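Local atomic coordinates of conserved hypothetical protein BatB (Bacteroides thetaiotaomicron, PDB entry 3IBS), a protein that is of unknown function but binds magnesium through a von Willebrand factor type A domain and is probably anchored in the cell membrane. Residues 29-32 with 33-37; 96-99 with 100-104; 106-109 with 110-113. All coordinates share one frame; numbering follows the deposited sequence.

Contact 1: 29-32 with 33-37; sequences VQPS and RLEKA
S32 caps the N terminus of the helix that R33 opens, and its hydroxyl and carbonyl each take a backbone N-H from the first turn. OG accepts from E35 N at 2.9 Å in a nearly straight bond, the classic N-cap. It gets there because chi1 of 65° tucks OG between the backbone N and the carbonyl carbon of its own residue, facing the helix entrance. S32 O accepts from K36 N, also at 2.9 Å, the donor tilted 27° from the carbonyl plane. K36 lays its CB close over S32 O, then bends at chi2, and its CG meets V29 CG2 at 3.8 Å, the two side chains crossing at about a right angle. The other branch, V29 CG1, rests against R33 CA at 3.5 Å. A water held by Q30 O at 2.7 Å makes a weak bond to K36 NZ, whose stronger partner is S198 O. The extended chain of R33 carries its guanidinium away from this turn to salt bridges with D28 and with D120, a residue seen to bind magnesium in this protein, though not in this chain, so the first helical residue reaches into the metal-site region of the vWA fold. Helix 33-46 thus starts against the central sheet: V29 and R33 touch V147 of strand 140-147, while L34 and A37 pack on L18 of strand 13-19.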
# COMPACT_ATOMS: atom_id res chain seq x y z
N VAL A 29 -0.15 3.49 10.96
CA VAL A 29 0.46 3.76 12.25
C VAL A 29 1.24 2.49 12.57
O VAL A 29 0.83 1.40 12.19
CB VAL A 29 -0.59 4.16 13.33
CG1 VAL A 29 -1.52 3.03 13.64
CG2 VAL A 29 0.10 4.64 14.63
N GLN A 30 2.40 2.64 13.22
CA GLN A 30 3.36 1.55 13.36
C GLN A 30 3.17 0.72 14.63
O GLN A 30 2.89 1.29 15.67
CB GLN A 30 4.77 2.13 13.33
CG GLN A 30 5.08 2.80 12.02
CD GLN A 30 5.02 1.81 10.88
OE1 GLN A 30 5.81 0.86 10.82
NE2 GLN A 30 4.08 2.02 9.97
N PRO A 31 3.32 -0.61 14.54
CA PRO A 31 3.52 -1.44 13.33
C PRO A 31 2.25 -1.66 12.49
O PRO A 31 2.36 -1.94 11.30
CB PRO A 31 4.00 -2.79 13.89
CG PRO A 31 4.28 -2.57 15.34
CD PRO A 31 3.45 -1.41 15.77
N SER A 32 1.08 -1.54 13.11
CA SER A 32 -0.21 -1.54 12.41
C SER A 32 -1.18 -0.85 13.36
O SER A 32 -0.82 -0.59 14.50
CB SER A 32 -0.70 -2.97 12.14
OG SER A 32 -1.00 -3.68 13.36
N ARG A 33 -2.39 -0.55 12.89
CA ARG A 33 -3.40 0.06 13.73
C ARG A 33 -3.67 -0.84 14.93
O ARG A 33 -3.73 -0.37 16.06
CB ARG A 33 -4.69 0.31 12.96
CG ARG A 33 -4.56 1.36 11.85
CD ARG A 33 -5.87 1.58 11.15
NE ARG A 33 -5.70 2.46 9.99
CZ ARG A 33 -6.65 2.69 9.09
NH1 ARG A 33 -7.85 2.13 9.23
NH2 ARG A 33 -6.39 3.50 8.06
N LEU A 34 -3.83 -2.14 14.68
CA LEU A 34 -4.14 -3.07 15.75
C LEU A 34 -2.98 -3.26 16.73
O LEU A 34 -3.18 -3.28 17.95
CB LEU A 34 -4.55 -4.44 15.17
CG LEU A 34 -4.92 -5.52 16.18
CD1 LEU A 34 -5.96 -5.03 17.23
CD2 LEU A 34 -5.42 -6.77 15.46
N GLU A 35 -1.77 -3.41 16.19
CA GLU A 35 -0.62 -3.71 17.05
C GLU A 35 -0.23 -2.48 17.90
O GLU A 35 0.15 -2.62 19.07
CB GLU A 35 0.54 -4.29 16.24
CG GLU A 35 1.54 -5.09 17.04
CD GLU A 35 0.92 -6.32 17.74
OE1 GLU A 35 1.50 -6.72 18.77
OE2 GLU A 35 -0.12 -6.87 17.30
N LYS A 36 -0.36 -1.30 17.32
CA LYS A 36 -0.24 -0.03 18.05
C LYS A 36 -1.31 0.06 19.15
O LYS A 36 -1.01 0.45 20.28
CB LYS A 36 -0.37 1.15 17.09
CG LYS A 36 -0.44 2.56 17.78
CD LYS A 36 0.88 2.91 18.45
CE LYS A 36 0.84 4.30 19.11
NZ LYS A 36 2.25 4.75 19.45
N ALA A 37 -2.55 -0.30 18.84
CA ALA A 37 -3.58 -0.32 19.88
C ALA A 37 -3.20 -1.25 21.04
O ALA A 37 -3.40 -0.91 22.19
CB ALA A 37 -4.92 -0.75 19.29
O HOH W 1 3.71 3.74 16.52

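Contact 2: 96-99 with 100-104; sequences EAIN and LATRS
N99 O is gripped twice from the next turn of the helix. T102 OG1 donates to it at 2.9 Å, tilted 24° from the carbonyl plane, and R103 N adds a weak bond of 3.3 Å. The threonine hydroxyl comes within range because chi1 of 79° sets OG1 between its own backbone N and carbonyl carbon, turned back along the helix; the same torsion lays CG2 against I98 O at 3.0 Å. Regular i to i+4 bonds run alongside, L100 N to E96 O, A101 N to A97 O and T102 N to I98 O. R103 bends at chi3 and folds back over the turn, so that one face of its guanidinium lies over L100 CA, offset toward the rim. At the edge of that group, in its plane, a water accepts from NH2 at 3.1 Å and donates to E96 O, which therefore holds both a backbone N-H and a water. Further along, S104 OG donates to L100 O at 2.7 Å, from above the carbonyl plane. Helix 94-102 lies on the central sheet of the vWA fold: A97 and A101 rest on I56 of strand 52-58, I98 and T102 reach I115 of strand 113-119, and I98, N99 and T102 also meet alanines of helix 128-136.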
# COMPACT_ATOMS: atom_id res chain seq x y z
N GLU A 96 -22.94 -2.28 19.51
CA GLU A 96 -22.96 -3.58 20.17
C GLU A 96 -21.83 -3.71 21.22
O GLU A 96 -22.06 -4.22 22.33
CB GLU A 96 -22.89 -4.72 19.15
CG GLU A 96 -24.14 -4.86 18.27
CD GLU A 96 -24.02 -5.96 17.21
OE1 GLU A 96 -23.24 -6.92 17.41
OE2 GLU A 96 -24.71 -5.89 16.17
N ALA A 97 -20.63 -3.22 20.90
CA ALA A 97 -19.50 -3.32 21.83
C ALA A 97 -19.72 -2.45 23.08
O ALA A 97 -19.53 -2.91 24.20
CB ALA A 97 -18.16 -3.00 21.14
N ILE A 98 -20.17 -1.21 22.86
CA ILE A 98 -20.48 -0.31 23.97
C ILE A 98 -21.58 -0.88 24.84
O ILE A 98 -21.49 -0.80 26.07
CB ILE A 98 -20.86 1.13 23.46
CG1 ILE A 98 -19.65 1.82 22.82
CG2 ILE A 98 -21.42 2.00 24.61
CD1 ILE A 98 -19.99 3.18 22.14
N ASN A 99 -22.63 -1.42 24.21
CA ASN A 99 -23.77 -1.99 24.96
C ASN A 99 -23.32 -3.20 25.78
O ASN A 99 -23.72 -3.36 26.93
CB ASN A 99 -24.91 -2.42 24.04
CG ASN A 99 -25.71 -1.24 23.49
OD1 ASN A 99 -25.66 -0.10 24.02
ND2 ASN A 99 -26.46 -1.52 22.44
N LEU A 100 -22.47 -4.05 25.18
CA LEU A 100 -21.90 -5.18 25.91
C LEU A 100 -21.03 -4.68 27.08
O LEU A 100 -21.09 -5.21 28.20
CB LEU A 100 -21.08 -6.08 24.98
CG LEU A 100 -20.34 -7.31 25.56
CD1 LEU A 100 -21.30 -8.30 26.27
CD2 LEU A 100 -19.53 -8.01 24.44
N ALA A 101 -20.23 -3.65 26.84
CA ALA A 101 -19.41 -3.09 27.93
C ALA A 101 -20.24 -2.61 29.12
O ALA A 101 -19.89 -2.89 30.27
CB ALA A 101 -18.49 -1.96 27.42
N THR A 102 -21.34 -1.90 28.86
CA THR A 102 -22.20 -1.42 29.96
C THR A 102 -22.77 -2.56 30.80
O THR A 102 -22.96 -2.39 32.00
CB THR A 102 -23.38 -0.53 29.47
OG1 THR A 102 -24.42 -1.37 28.95
CG2 THR A 102 -22.92 0.45 28.40
N ARG A 103 -23.05 -3.71 30.19
CA ARG A 103 -23.51 -4.90 30.94
C ARG A 103 -22.39 -5.62 31.72
O ARG A 103 -22.67 -6.55 32.44
CB ARG A 103 -24.12 -5.95 30.00
CG ARG A 103 -25.32 -5.49 29.19
CD ARG A 103 -26.07 -6.70 28.57
NE ARG A 103 -25.41 -7.33 27.41
CZ ARG A 103 -25.36 -6.80 26.17
NH1 ARG A 103 -25.88 -5.61 25.90
NH2 ARG A 103 -24.77 -7.47 25.20
N SER A 104 -21.13 -5.21 31.54
CA SER A 104 -19.99 -6.03 31.98
C SER A 104 -19.29 -5.46 33.23
O SER A 104 -18.31 -6.05 33.73
CB SER A 104 -18.96 -6.17 30.85
OG SER A 104 -19.52 -6.81 29.71
O HOH W 2 -24.15 -5.88 22.63

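Contact 3: 106-109 with 110-113; sequences TPQE and GVGR
Q108 and R113 meet across a tight surface loop whose two halves run 135° apart and turn at G110, where a positive phi of 91° would push a beta carbon into E109 O. The guanidinium of R113 fills the inside of this bend. NH1 donates to Q108 O at 2.9 Å in a bent bond, though nearly along the C=O axis; NH2 is modelled implausibly close to the same oxygen, so this second bond is doubtful in detail. NH2 also donates to T106 OG1 at 3.0 Å, again bent at the hydrogen but with the hydroxyl almost exactly in the guanidinium plane. V111 CB lies 3.5 Å above one face of that plane, offset toward its rim. V111 CG2 packs on the Q108 amide, 3.6 Å from CD, the two side chains crossing at about a right angle. With an alanine here in place of R113 the guanidinium is gone, which would probably leave Q108 O and the E13 carboxylate without their mate and the 106-109 half of the loop freer to move. E13 binds both R113 NE and T106 OG1, and its carboxylate probably balances the arginine's charge; the loop is thus held by a cation that shares its N-H groups among a backbone carbonyl, a hydroxyl and an acid.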
# COMPACT_ATOMS: atom_id res chain seq x y z
N THR A 106 -19.07 -4.19 37.24
CA THR A 106 -19.62 -4.71 38.49
C THR A 106 -20.89 -3.92 38.86
O THR A 106 -21.07 -2.77 38.40
CB THR A 106 -18.61 -4.65 39.69
OG1 THR A 106 -18.44 -3.29 40.12
CG2 THR A 106 -17.28 -5.30 39.33
N PRO A 107 -21.77 -4.53 39.68
CA PRO A 107 -23.02 -3.87 40.10
C PRO A 107 -22.79 -2.68 41.04
O PRO A 107 -23.63 -1.78 41.10
CB PRO A 107 -23.74 -4.98 40.88
CG PRO A 107 -22.63 -5.87 41.39
CD PRO A 107 -21.61 -5.86 40.30
N GLN A 108 -21.66 -2.71 41.76
CA GLN A 108 -21.32 -1.71 42.79
C GLN A 108 -21.54 -0.25 42.37
O GLN A 108 -20.95 0.22 41.39
CB GLN A 108 -19.86 -1.93 43.22
CG GLN A 108 -19.45 -1.10 44.43
CD GLN A 108 -17.97 -1.24 44.78
OE1 GLN A 108 -17.21 -1.91 44.09
NE2 GLN A 108 -17.57 -0.60 45.87
N GLU A 109 -22.39 0.48 43.09
CA GLU A 109 -22.57 1.92 42.85
C GLU A 109 -21.48 2.76 43.55
O GLU A 109 -20.86 2.31 44.53
CB GLU A 109 -23.98 2.37 43.28
CG GLU A 109 -24.37 3.79 42.86
CD GLU A 109 -24.30 4.82 44.00
OE1 GLU A 109 -24.19 4.41 45.19
OE2 GLU A 109 -24.38 6.04 43.72
N GLY A 110 -21.23 3.96 43.03
CA GLY A 110 -20.21 4.86 43.57
C GLY A 110 -18.82 4.70 42.95
O GLY A 110 -17.83 5.22 43.47
N VAL A 111 -18.75 4.00 41.82
CA VAL A 111 -17.47 3.67 41.20
C VAL A 111 -17.35 4.36 39.84
O VAL A 111 -18.26 4.29 39.02
CB VAL A 111 -17.30 2.13 41.06
CG1 VAL A 111 -15.94 1.77 40.48
CG2 VAL A 111 -17.49 1.45 42.42
N GLY A 112 -16.22 5.04 39.60
CA GLY A 112 -15.93 5.63 38.29
C GLY A 112 -15.78 4.53 37.26
O GLY A 112 -15.12 3.52 37.51
N ARG A 113 -16.41 4.71 36.11
CA ARG A 113 -16.38 3.69 35.07
C ARG A 113 -16.19 4.32 33.71
O ARG A 113 -16.84 5.32 33.37
CB ARG A 113 -17.67 2.86 35.08
CG ARG A 113 -17.96 2.16 36.40
CD ARG A 113 -19.19 1.30 36.32
NE ARG A 113 -19.15 0.30 37.36
CZ ARG A 113 -19.66 0.44 38.59
NH1 ARG A 113 -20.27 1.57 38.94
NH2 ARG A 113 -19.56 -0.55 39.46

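How the contacts relate
From the N terminus, contact 1 comes first, turning the loop after strand 13-19 into helix 33-46. Contact 2 follows much later, in the final turns of helix 94-102, and contact 3 shapes the loop that leads from that helix into strand 113-119. The three are in series: none encloses or crosses another. Contacts 2 and 3 adjoin in sequence, their centres about 15 Å apart; contact 2 lies along the helix and contact 3 orders the loop that follows. Contact 1 lies on the other side of the chain's centre, its centre about 24 Å from that of contact 2. Strand 13-19 is common ground: side chains of contacts 1 and 2 pack on it, and its first residue, E13, binds contact 3.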